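Local coordinates for protein muconate lactonizing enzyme (Corynebacterium glutamicum, PDB 3I4K) that belongs to the enolase superfamily, joining a capping domain of sheet and helices to a TIM-type barrel, and binds a magnesium ion, at residues E12-D17 with V364-V369; A90-D95 with V112-A117; V151-I156 with A188-D193; Q227-P230 with T236-E239. All blocks are in the same frame, centred on the assembly; numbering follows the deposited sequence.

How the interactions relate
Near the N terminus, residues 12-17 lie on the first strand of the capping domain, and interaction 1 brings them against residues 364-369, close to the C terminus. Because it closes a loop of nearly the whole chain, the other three contacts nest inside it. Interaction 2 (90-95 with 112-117) comes next and packs two successive helices of the N-terminal domain. Interaction 3 (151-156 with 188-193) then joins two consecutive helices of the barrel's outer layer, the second at its C-terminal end, and interaction 4 (227-230 with 236-239) closes a short loop between a barrel strand and the helix after it. Interactions 2, 3 and 4 follow in series without crossing, and no two of the four contacts touch.

Interaction 1 of 4, residues E12-D17 with V364-V369; sequences ESRILD and VDMDKV
The flat guanidinium of Arg14 is overlapped on one face by the terminal methyl of Met366, a selenomethionine, whose CE stands 3.9 Å above the plane of the group and is displaced toward its rim. Within this pair the nearest atoms are Met366 CE and Arg14 NH2, 4.0 Å apart. Bends at chi2 (-50°) and chi3 (-93°) of Met366 swing that methyl back toward the strand, across the long axis of the arginine at about a right angle. The arginine is held in place from its own strand: Glu12 OE1 takes NH2 of Arg14 at 2.9 Å and NH1 of Arg14 at 3.2 Å, both reaching that one oxygen from the same face of the carboxylate plane. Further back along the extended arginine, its CD lies 3.9 Å from Val369 CG1, again with the side chains crossing nearly perpendicular. Leu16 continues the apolar surface, its CD2 resting 3.5 Å from the backbone oxygen of Val369 and 4.3 Å from CG1 of that residue. On the helical side, Asp365 is the N-cap: its OD1 accepts from Lys368 N (2.9 Å, N-H...O 163°). The contact therefore sets the first strand of the capping domain against the C-terminal helix 366-372. The helix side brings the Met366 CE methyl, the Val369 CG1 methyl and the Val369 backbone oxygen, which bonds to Thr373 OG1. None of these pairs the arginine's charge, which Glu12 meets, and the two segments are held by van der Waals contact rather than by polar bonds.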
loop_
_atom_site.group_PDB
_atom_site.type_symbol
_atom_site.label_atom_id
_atom_site.label_comp_id
_atom_site.label_asym_id
_atom_site.label_seq_id
_atom_site.Cartn_x
_atom_site.Cartn_y
_atom_site.Cartn_z
ATOM N N GLU A 12 -14.902 -14.644 17.974
ATOM C CA GLU A 12 -16.080 -14.205 18.715
ATOM C C GLU A 12 -16.278 -12.705 18.567
ATOM O O GLU A 12 -15.324 -11.973 18.320
ATOM C CB GLU A 12 -15.935 -14.526 20.207
ATOM C CG GLU A 12 -15.635 -15.980 20.541
ATOM C CD GLU A 12 -15.580 -16.225 22.045
ATOM O OE1 GLU A 12 -14.881 -15.462 22.751
ATOM O OE2 GLU A 12 -16.234 -17.183 22.516
ATOM N N SER A 13 -17.517 -12.251 18.734
ATOM C CA SER A 13 -17.835 -10.830 18.633
ATOM C C SER A 13 -18.729 -10.410 19.793
ATOM O O SER A 13 -19.786 -11.000 20.021
ATOM C CB SER A 13 -18.537 -10.527 17.302
ATOM O OG SER A 13 -19.774 -11.213 17.194
ATOM N N ARG A 14 -18.298 -9.388 20.524
ATOM C CA ARG A 14 -19.058 -8.895 21.662
ATOM C C ARG A 14 -19.435 -7.433 21.480
ATOM O O ARG A 14 -18.591 -6.604 21.134
ATOM C CB ARG A 14 -18.243 -9.021 22.955
ATOM C CG ARG A 14 -17.873 -10.438 23.359
ATOM C CD ARG A 14 -17.032 -10.434 24.636
ATOM N NE ARG A 14 -16.787 -11.788 25.127
ATOM C CZ ARG A 14 -16.049 -12.697 24.496
ATOM N NH1 ARG A 14 -15.468 -12.407 23.338
ATOM N NH2 ARG A 14 -15.897 -13.907 25.019
ATOM N N ILE A 15 -20.705 -7.117 21.722
ATOM C CA ILE A 15 -21.160 -5.742 21.614
ATOM C C ILE A 15 -20.927 -5.080 22.965
ATOM O O ILE A 15 -21.416 -5.558 23.989
ATOM C CB ILE A 15 -22.659 -5.660 21.274
ATOM C CG1 ILE A 15 -22.913 -6.271 19.893
ATOM C CG2 ILE A 15 -23.124 -4.214 21.336
ATOM C CD1 ILE A 15 -24.363 -6.214 19.452
ATOM N N LEU A 16 -20.170 -3.990 22.971
ATOM C CA LEU A 16 -19.884 -3.280 24.205
ATOM C C LEU A 16 -20.464 -1.876 24.191
ATOM O O LEU A 16 -20.277 -1.124 23.228
ATOM C CB LEU A 16 -18.374 -3.189 24.433
ATOM C CG LEU A 16 -17.568 -4.484 24.360
ATOM C CD1 LEU A 16 -16.162 -4.193 24.842
ATOM C CD2 LEU A 16 -18.215 -5.574 25.206
ATOM N N ASP A 17 -21.175 -1.529 25.259
ATOM C CA ASP A 17 -21.761 -0.206 25.390
ATOM C C ASP A 17 -21.052 0.497 26.540
ATOM O O ASP A 17 -21.290 0.198 27.708
ATOM C CB ASP A 17 -23.265 -0.297 25.665
ATOM C CG ASP A 17 -24.027 -0.983 24.541
ATOM O OD1 ASP A 17 -23.877 -0.563 23.373
ATOM O OD2 ASP A 17 -24.779 -1.940 24.822
ATOM N N VAL A 364 -6.507 -6.411 26.720
ATOM C CA VAL A 364 -7.869 -6.187 27.180
ATOM C C VAL A 364 -8.068 -6.669 28.608
ATOM O O VAL A 364 -7.373 -7.573 29.068
ATOM C CB VAL A 364 -8.884 -6.913 26.279
ATOM C CG1 VAL A 364 -8.736 -6.443 24.838
ATOM C CG2 VAL A 364 -8.674 -8.409 26.368
ATOM N N ASP A 365 -9.013 -6.046 29.304
ATOM C CA ASP A 365 -9.351 -6.413 30.675
ATOM C C ASP A 365 -10.683 -7.144 30.582
ATOM O O ASP A 365 -11.744 -6.519 30.618
ATOM C CB ASP A 365 -9.513 -5.164 31.545
ATOM C CG ASP A 365 -9.948 -5.494 32.972
ATOM O OD1 ASP A 365 -10.880 -6.310 33.144
ATOM O OD2 ASP A 365 -9.368 -4.926 33.919
HETATM N N MSE A 366 -10.623 -8.465 30.460
HETATM C CA MSE A 366 -11.826 -9.276 30.334
HETATM C C MSE A 366 -12.929 -9.000 31.343
HETATM O O MSE A 366 -14.106 -9.245 31.063
HETATM C CB MSE A 366 -11.457 -10.755 30.361
HETATM C CG MSE A 366 -10.900 -11.231 29.037
HETATM SE SE MSE A 366 -12.089 -10.695 27.602
HETATM C CE MSE A 366 -13.178 -12.299 27.486
ATOM N N ASP A 367 -12.559 -8.499 32.515
ATOM C CA ASP A 367 -13.560 -8.197 33.527
ATOM C C ASP A 367 -14.396 -7.020 33.058
ATOM O O ASP A 367 -15.629 -7.080 33.062
ATOM C CB ASP A 367 -12.898 -7.871 34.869
ATOM C CG ASP A 367 -12.307 -9.099 35.535
ATOM O OD1 ASP A 367 -13.043 -10.096 35.693
ATOM O OD2 ASP A 367 -11.113 -9.068 35.904
ATOM N N LYS A 368 -13.722 -5.949 32.647
ATOM C CA LYS A 368 -14.420 -4.764 32.170
ATOM C C LYS A 368 -15.094 -5.029 30.830
ATOM O O LYS A 368 -16.105 -4.410 30.507
ATOM C CB LYS A 368 -13.455 -3.583 32.076
ATOM C CG LYS A 368 -13.038 -3.065 33.442
ATOM C CD LYS A 368 -12.236 -1.785 33.346
ATOM C CE LYS A 368 -11.958 -1.217 34.725
ATOM N NZ LYS A 368 -11.167 0.045 34.655
ATOM N N VAL A 369 -14.541 -5.957 30.058
ATOM C CA VAL A 369 -15.130 -6.313 28.776
ATOM C C VAL A 369 -16.458 -6.999 29.073
ATOM O O VAL A 369 -17.479 -6.711 28.446
ATOM C CB VAL A 369 -14.233 -7.288 27.989
ATOM C CG1 VAL A 369 -15.020 -7.917 26.845
ATOM C CG2 VAL A 369 -13.016 -6.553 27.452
#

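Interaction 2 of 4, residues A90-D95 with V112-A117; sequences AGIMAD and VAMHDA
Ile92 is the first residue of 90-95 to meet the facing helix, and it does so with two branches. Its CD1 comes 3.5 Å from CE of Met114, tighter than usual for two carbons, and also 3.9 Å from SE of this selenomethionine; its CG2 branch lies 4.0 Å from the same selenium. A chi1 of -65° sets CG2 anti to the backbone N, while the extended chi2 (173°) carries CD1 out to the Met114 methyl. Helices 89-99 and 104-121 follow one another in the N-terminal domain, where they belong to the helical part that accompanies its three-stranded antiparallel sheet; Leu81 of helix 66-81 touches both Ile92 and Met114, so a third helix joins this packing. Next in sequence, Met93 is also a selenomethionine, bent at chi2 and chi3 (87°), and the bends bring its CE to 3.9 Å from SE of Met114. The two long side chains run past each other in opposite directions, so the Met114 selenium is approached by both Ile92 and Met93. Met93 also touches Leu283 of helix 282-294 in the barrel domain.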
loop_
_atom_site.group_PDB
_atom_site.type_symbol
_atom_site.label_atom_id
_atom_site.label_comp_id
_atom_site.label_asym_id
_atom_site.label_seq_id
_atom_site.Cartn_x
_atom_site.Cartn_y
_atom_site.Cartn_z
ATOM N N ALA A 90 -3.662 -11.536 4.236
ATOM C CA ALA A 90 -4.019 -10.947 2.945
ATOM C C ALA A 90 -4.951 -11.812 2.096
ATOM O O ALA A 90 -5.884 -11.297 1.482
ATOM C CB ALA A 90 -2.762 -10.610 2.155
ATOM N N GLY A 91 -4.704 -13.117 2.058
ATOM C CA GLY A 91 -5.549 -13.996 1.265
ATOM C C GLY A 91 -6.958 -14.120 1.821
ATOM O O GLY A 91 -7.934 -14.212 1.073
ATOM N N ILE A 92 -7.066 -14.124 3.144
ATOM C CA ILE A 92 -8.361 -14.237 3.793
ATOM C C ILE A 92 -9.174 -12.977 3.518
ATOM O O ILE A 92 -10.350 -13.060 3.159
ATOM C CB ILE A 92 -8.184 -14.458 5.311
ATOM C CG1 ILE A 92 -7.505 -15.815 5.546
ATOM C CG2 ILE A 92 -9.528 -14.394 6.013
ATOM C CD1 ILE A 92 -7.128 -16.078 6.977
HETATM N N MSE A 93 -8.543 -11.811 3.663
HETATM C CA MSE A 93 -9.236 -10.550 3.406
HETATM C C MSE A 93 -9.777 -10.550 1.982
HETATM O O MSE A 93 -10.880 -10.075 1.727
HETATM C CB MSE A 93 -8.293 -9.359 3.615
HETATM C CG MSE A 93 -7.838 -9.178 5.056
HETATM SE SE MSE A 93 -9.322 -8.993 6.309
HETATM C CE MSE A 93 -9.642 -10.868 6.689
ATOM N N ALA A 94 -9.002 -11.101 1.056
ATOM C CA ALA A 94 -9.435 -11.168 -0.335
ATOM C C ALA A 94 -10.637 -12.098 -0.471
ATOM O O ALA A 94 -11.547 -11.828 -1.249
ATOM C CB ALA A 94 -8.297 -11.651 -1.222
ATOM N N ASP A 95 -10.654 -13.192 0.289
ATOM C CA ASP A 95 -11.774 -14.114 0.203
ATOM C C ASP A 95 -13.038 -13.573 0.863
ATOM O O ASP A 95 -14.132 -14.031 0.552
ATOM C CB ASP A 95 -11.416 -15.474 0.814
ATOM C CG ASP A 95 -10.353 -16.205 0.017
ATOM O OD1 ASP A 95 -10.408 -16.173 -1.231
ATOM O OD2 ASP A 95 -9.464 -16.819 0.636
ATOM N N VAL A 112 -8.131 -6.218 11.828
ATOM C CA VAL A 112 -7.351 -5.847 13.004
ATOM C C VAL A 112 -7.155 -7.007 13.979
ATOM O O VAL A 112 -6.073 -7.171 14.536
ATOM C CB VAL A 112 -7.996 -4.670 13.750
ATOM C CG1 VAL A 112 -7.278 -4.430 15.074
ATOM C CG2 VAL A 112 -7.910 -3.415 12.891
ATOM N N ALA A 113 -8.198 -7.807 14.182
ATOM C CA ALA A 113 -8.110 -8.955 15.082
ATOM C C ALA A 113 -7.038 -9.915 14.575
ATOM O O ALA A 113 -6.251 -10.439 15.357
ATOM C CB ALA A 113 -9.459 -9.669 15.171
HETATM N N MSE A 114 -7.006 -10.133 13.265
HETATM C CA MSE A 114 -6.020 -11.024 12.672
HETATM C C MSE A 114 -4.602 -10.478 12.798
HETATM O O MSE A 114 -3.657 -11.232 13.040
HETATM C CB MSE A 114 -6.359 -11.291 11.209
HETATM C CG MSE A 114 -7.546 -12.215 11.050
HETATM SE SE MSE A 114 -7.628 -13.010 9.304
HETATM C CE MSE A 114 -5.841 -13.732 9.221
ATOM N N HIS A 115 -4.457 -9.170 12.641
ATOM C CA HIS A 115 -3.154 -8.538 12.756
ATOM C C HIS A 115 -2.653 -8.677 14.187
ATOM O O HIS A 115 -1.488 -9.002 14.417
ATOM C CB HIS A 115 -3.241 -7.058 12.378
ATOM C CG HIS A 115 -3.103 -6.798 10.908
ATOM N ND1 HIS A 115 -1.881 -6.614 10.296
ATOM C CD2 HIS A 115 -4.032 -6.710 9.927
ATOM C CE1 HIS A 115 -2.064 -6.424 9.002
ATOM N NE2 HIS A 115 -3.360 -6.478 8.752
ATOM N N ASP A 116 -3.537 -8.427 15.148
ATOM C CA ASP A 116 -3.175 -8.533 16.559
ATOM C C ASP A 116 -2.717 -9.964 16.878
ATOM O O ASP A 116 -1.609 -10.176 17.361
ATOM C CB ASP A 116 -4.380 -8.129 17.428
ATOM C CG ASP A 116 -4.006 -7.861 18.884
ATOM O OD1 ASP A 116 -2.895 -7.350 19.154
ATOM O OD2 ASP A 116 -4.850 -8.137 19.764
ATOM N N ALA A 117 -3.568 -10.940 16.577
ATOM C CA ALA A 117 -3.260 -12.343 16.830
ATOM C C ALA A 117 -1.924 -12.776 16.221
ATOM O O ALA A 117 -1.178 -13.549 16.825
ATOM C CB ALA A 117 -4.388 -13.225 16.291
#

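Interaction 3 of 4, residues V151-I156 with A188-D193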
loop_
_atom_site.group_PDB
_atom_site.type_symbol
_atom_site.label_atom_id
_atom_site.label_comp_id
_atom_site.label_asym_id
_atom_site.label_seq_id
_atom_site.Cartn_x
_atom_site.Cartn_y
_atom_site.Cartn_z
ATOM N N VAL A 151 -19.885 26.770 26.503
ATOM C CA VAL A 151 -19.401 25.450 26.890
ATOM C C VAL A 151 -18.183 25.067 26.041
ATOM O O VAL A 151 -17.196 24.540 26.552
ATOM C CB VAL A 151 -20.498 24.383 26.695
ATOM C CG1 VAL A 151 -19.999 23.032 27.168
ATOM C CG2 VAL A 151 -21.751 24.785 27.446
ATOM N N ALA A 152 -18.265 25.341 24.742
ATOM C CA ALA A 152 -17.178 25.022 23.819
ATOM C C ALA A 152 -15.893 25.770 24.178
ATOM O O ALA A 152 -14.833 25.152 24.338
ATOM C CB ALA A 152 -17.595 25.355 22.400
ATOM N N VAL A 153 -15.991 27.093 24.300
ATOM C CA VAL A 153 -14.836 27.911 24.643
ATOM C C VAL A 153 -14.229 27.432 25.955
ATOM O O VAL A 153 -13.010 27.427 26.126
ATOM C CB VAL A 153 -15.217 29.392 24.810
ATOM C CG1 VAL A 153 -13.988 30.196 25.202
ATOM C CG2 VAL A 153 -15.816 29.928 23.520
ATOM N N ALA A 154 -15.091 27.037 26.883
ATOM C CA ALA A 154 -14.639 26.556 28.179
ATOM C C ALA A 154 -13.874 25.246 28.023
ATOM O O ALA A 154 -12.808 25.062 28.619
ATOM C CB ALA A 154 -15.839 26.354 29.108
ATOM N N GLU A 155 -14.422 24.336 27.224
ATOM C CA GLU A 155 -13.792 23.038 27.003
ATOM C C GLU A 155 -12.448 23.161 26.286
ATOM O O GLU A 155 -11.535 22.369 26.523
ATOM C CB GLU A 155 -14.716 22.126 26.200
ATOM C CG GLU A 155 -14.210 20.707 26.133
ATOM C CD GLU A 155 -15.181 19.773 25.459
ATOM O OE1 GLU A 155 -16.385 19.839 25.781
ATOM O OE2 GLU A 155 -14.739 18.967 24.616
ATOM N N ILE A 156 -12.327 24.154 25.411
ATOM C CA ILE A 156 -11.074 24.361 24.696
ATOM C C ILE A 156 -10.004 24.828 25.686
ATOM O O ILE A 156 -8.906 24.271 25.720
ATOM C CB ILE A 156 -11.241 25.394 23.544
ATOM C CG1 ILE A 156 -12.103 24.787 22.430
ATOM C CG2 ILE A 156 -9.882 25.785 22.977
ATOM C CD1 ILE A 156 -12.285 25.680 21.214
ATOM N N ALA A 188 -14.448 31.207 17.207
ATOM C CA ALA A 188 -13.189 31.395 16.497
ATOM C C ALA A 188 -12.536 32.721 16.860
ATOM O O ALA A 188 -11.311 32.831 16.884
ATOM C CB ALA A 188 -13.420 31.319 14.994
ATOM N N ARG A 189 -13.350 33.729 17.141
ATOM C CA ARG A 189 -12.814 35.032 17.506
ATOM C C ARG A 189 -12.198 35.005 18.893
ATOM O O ARG A 189 -11.380 35.856 19.229
ATOM C CB ARG A 189 -13.909 36.093 17.448
ATOM C CG ARG A 189 -14.316 36.447 16.034
ATOM C CD ARG A 189 -15.469 37.433 16.000
ATOM N NE ARG A 189 -15.937 37.647 14.632
ATOM C CZ ARG A 189 -16.318 36.672 13.811
ATOM N NH1 ARG A 189 -16.285 35.410 14.216
ATOM N NH2 ARG A 189 -16.740 36.958 12.585
ATOM N N GLU A 190 -12.583 34.016 19.690
ATOM C CA GLU A 190 -12.066 33.897 21.046
ATOM C C GLU A 190 -10.995 32.831 21.219
ATOM O O GLU A 190 -10.464 32.664 22.312
ATOM C CB GLU A 190 -13.199 33.585 22.018
ATOM C CG GLU A 190 -14.242 34.670 22.151
ATOM C CD GLU A 190 -15.202 34.383 23.283
ATOM O OE1 GLU A 190 -14.727 34.240 24.428
ATOM O OE2 GLU A 190 -16.425 34.296 23.029
ATOM N N VAL A 191 -10.669 32.111 20.153
ATOM C CA VAL A 191 -9.681 31.048 20.272
ATOM C C VAL A 191 -8.784 30.914 19.045
ATOM O O VAL A 191 -7.647 30.450 19.145
ATOM C CB VAL A 191 -10.389 29.688 20.528
ATOM C CG1 VAL A 191 -9.369 28.594 20.731
ATOM C CG2 VAL A 191 -11.291 29.789 21.744
ATOM N N GLY A 192 -9.298 31.328 17.894
ATOM C CA GLY A 192 -8.552 31.223 16.651
ATOM C C GLY A 192 -7.150 31.802 16.616
ATOM O O GLY A 192 -6.431 31.625 15.631
ATOM N N ASP A 193 -6.746 32.490 17.676
ATOM C CA ASP A 193 -5.412 33.080 17.709
ATOM C C ASP A 193 -4.414 32.149 18.385
ATOM O O ASP A 193 -3.209 32.238 18.147
ATOM C CB ASP A 193 -5.443 34.413 18.461
ATOM C CG ASP A 193 -6.499 35.354 17.928
ATOM O OD1 ASP A 193 -6.401 35.749 16.746
ATOM O OD2 ASP A 193 -7.431 35.693 18.693
#
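Apolar contacts carry most of this pairing, and Val191 is the residue they share. Ile156 and Val191 reach toward each other tip to tip: CG2 of Ile156 is 3.6 Å from CG1 of Val191, and the CD1 end of Ile156 is 4.2 Å from the same methyl. A chi1 of -177° in Val191 points this CG1, anti to the backbone N, at Ile156 and leaves the other methyl, CG2, for Val153, at 4.4 Å from Val153 CG1, a looser touch. One mixed contact lies beside them: the extended side chain of Glu190 crosses Val153 at about a right angle, with OE1 of Glu190 4.2 Å from Val153 CG1, which is proximity without a bond. Backbone bonds shape each segment separately. On one side Ile156 N donates to Ala152 O within helix 149-163; on the other, Gly192 N reaches Ala188 O at 2.7 Å, closing the turn that presents Val191. The two segments belong to consecutive beta-alpha units of the TIM-type barrel, and the contact joins helix 149-163 to the chain at and just beyond helix 177-189, on the outer layer. Leu187 of the latter helix also touches Ile156, and Leu144 of the preceding strand lies against it from within. The buried end is thus methyl against methyl, while the exposed carboxylate of Glu190 probably stays hydrated and adds only a loose van der Waals touch.

Interaction 4 of 4, residues Q227-P230 with T236-E239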
loop_
_atom_site.group_PDB
_atom_site.type_symbol
_atom_site.label_atom_id
_atom_site.label_comp_id
_atom_site.label_asym_id
_atom_site.label_seq_id
_atom_site.Cartn_x
_atom_site.Cartn_y
_atom_site.Cartn_z
ATOM N N GLN A 227 -15.826 17.369 5.433
ATOM C CA GLN A 227 -17.088 16.916 4.848
ATOM C C GLN A 227 -18.318 17.758 5.199
ATOM O O GLN A 227 -19.242 17.282 5.867
ATOM C CB GLN A 227 -17.347 15.462 5.253
ATOM C CG GLN A 227 -18.300 14.721 4.323
ATOM C CD GLN A 227 -17.644 14.328 2.992
ATOM O OE1 GLN A 227 -16.531 13.780 2.971
ATOM N NE2 GLN A 227 -18.337 14.584 1.884
ATOM N N PRO A 228 -18.360 19.016 4.742
ATOM C CA PRO A 228 -19.512 19.866 5.049
ATOM C C PRO A 228 -20.770 19.451 4.301
ATOM O O PRO A 228 -21.891 19.724 4.751
ATOM C CB PRO A 228 -19.047 21.243 4.608
ATOM C CG PRO A 228 -18.189 20.914 3.405
ATOM C CD PRO A 228 -17.377 19.740 3.917
ATOM N N THR A 229 -20.570 18.772 3.175
ATOM C CA THR A 229 -21.657 18.370 2.297
ATOM C C THR A 229 -21.697 16.870 1.945
ATOM O O THR A 229 -20.776 16.120 2.265
ATOM C CB THR A 229 -21.556 19.205 1.024
ATOM O OG1 THR A 229 -20.213 19.137 0.540
ATOM C CG2 THR A 229 -21.889 20.662 1.321
ATOM N N PRO A 230 -22.765 16.424 1.263
ATOM C CA PRO A 230 -22.938 15.019 0.875
ATOM C C PRO A 230 -21.705 14.298 0.315
ATOM O O PRO A 230 -20.964 14.849 -0.507
ATOM C CB PRO A 230 -24.091 15.083 -0.127
ATOM C CG PRO A 230 -24.923 16.209 0.409
ATOM C CD PRO A 230 -23.871 17.245 0.735
ATOM N N THR A 236 -18.777 19.636 -5.403
ATOM C CA THR A 236 -19.084 20.672 -4.425
ATOM C C THR A 236 -17.934 20.910 -3.444
ATOM O O THR A 236 -17.675 22.050 -3.050
ATOM C CB THR A 236 -20.382 20.323 -3.683
ATOM O OG1 THR A 236 -21.490 20.589 -4.552
ATOM C CG2 THR A 236 -20.519 21.127 -2.413
ATOM N N LEU A 237 -17.234 19.852 -3.044
ATOM C CA LEU A 237 -16.105 20.018 -2.127
ATOM C C LEU A 237 -15.050 20.881 -2.811
ATOM O O LEU A 237 -14.422 21.747 -2.183
ATOM C CB LEU A 237 -15.497 18.668 -1.755
ATOM C CG LEU A 237 -16.417 17.615 -1.124
ATOM C CD1 LEU A 237 -15.614 16.382 -0.795
ATOM C CD2 LEU A 237 -17.085 18.167 0.136
ATOM N N ARG A 238 -14.851 20.632 -4.105
ATOM C CA ARG A 238 -13.888 21.397 -4.898
ATOM C C ARG A 238 -14.342 22.851 -5.011
ATOM O O ARG A 238 -13.541 23.781 -4.894
ATOM C CB ARG A 238 -13.771 20.793 -6.309
ATOM C CG ARG A 238 -13.011 21.654 -7.311
ATOM C CD ARG A 238 -11.614 21.965 -6.823
ATOM N NE ARG A 238 -10.837 22.726 -7.798
ATOM C CZ ARG A 238 -9.702 23.370 -7.510
ATOM N NH1 ARG A 238 -9.215 23.344 -6.267
ATOM N NH2 ARG A 238 -9.053 24.043 -8.460
ATOM N N GLU A 239 -15.637 23.035 -5.244
ATOM C CA GLU A 239 -16.204 24.367 -5.382
ATOM C C GLU A 239 -16.114 25.168 -4.080
ATOM O O GLU A 239 -15.842 26.371 -4.123
ATOM C CB GLU A 239 -17.667 24.277 -5.848
ATOM C CG GLU A 239 -18.323 25.628 -6.179
ATOM C CD GLU A 239 -17.591 26.418 -7.268
ATOM O OE1 GLU A 239 -17.904 27.614 -7.459
ATOM O OE2 GLU A 239 -16.710 25.851 -7.946
#
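Gln227 NE2 is gripped by two acceptors and also lies 4.2 Å from CD2 of Leu237. Its bond to the backbone oxygen of Thr229 measures 2.9 Å and is nearly straight (N-H...O 169°); that oxygen lies in the amide plane of the glutamine, whereas the nitrogen is tilted 23° from the carbonyl plane of Thr229. Ser253 OG is the second partner of NE2, and OE1 of the same amide takes the backbone N of Asp251. Held at both ends, the amide should have little freedom to flip. The bend at chi2 of Gln227 (75°) folds the group back over its own loop, where it meets the leucine. Leu237 pushes its CD2 branch into the loop: this methyl is 4.1 Å from Pro228 CD and 3.3 Å from Thr229 OG1, the leucine and threonine side chains sliding past each other in opposite directions. Thr229 OG1 is also 3.6 Å from Thr236 CG2, and CG2 of Thr229 lies 4.0 Å from this methyl. Thr236 keeps its own hydroxyl for Asp233 OD2 and Arg207 NH1, so across the contact it offers carbon alone. Asp251 is a ligand of the magnesium ion, as are Asp200 and Glu226; the bond from its backbone N to Gln227 OE1 may help position it, with the Gln227 side chain about 6 Å from the metal. The loop itself follows barrel strand 224-226 and leads into helix 234-244, which carries Leu237, while helix 207-219 packs on Pro228 through Leu214 and on Thr229 through Ala210.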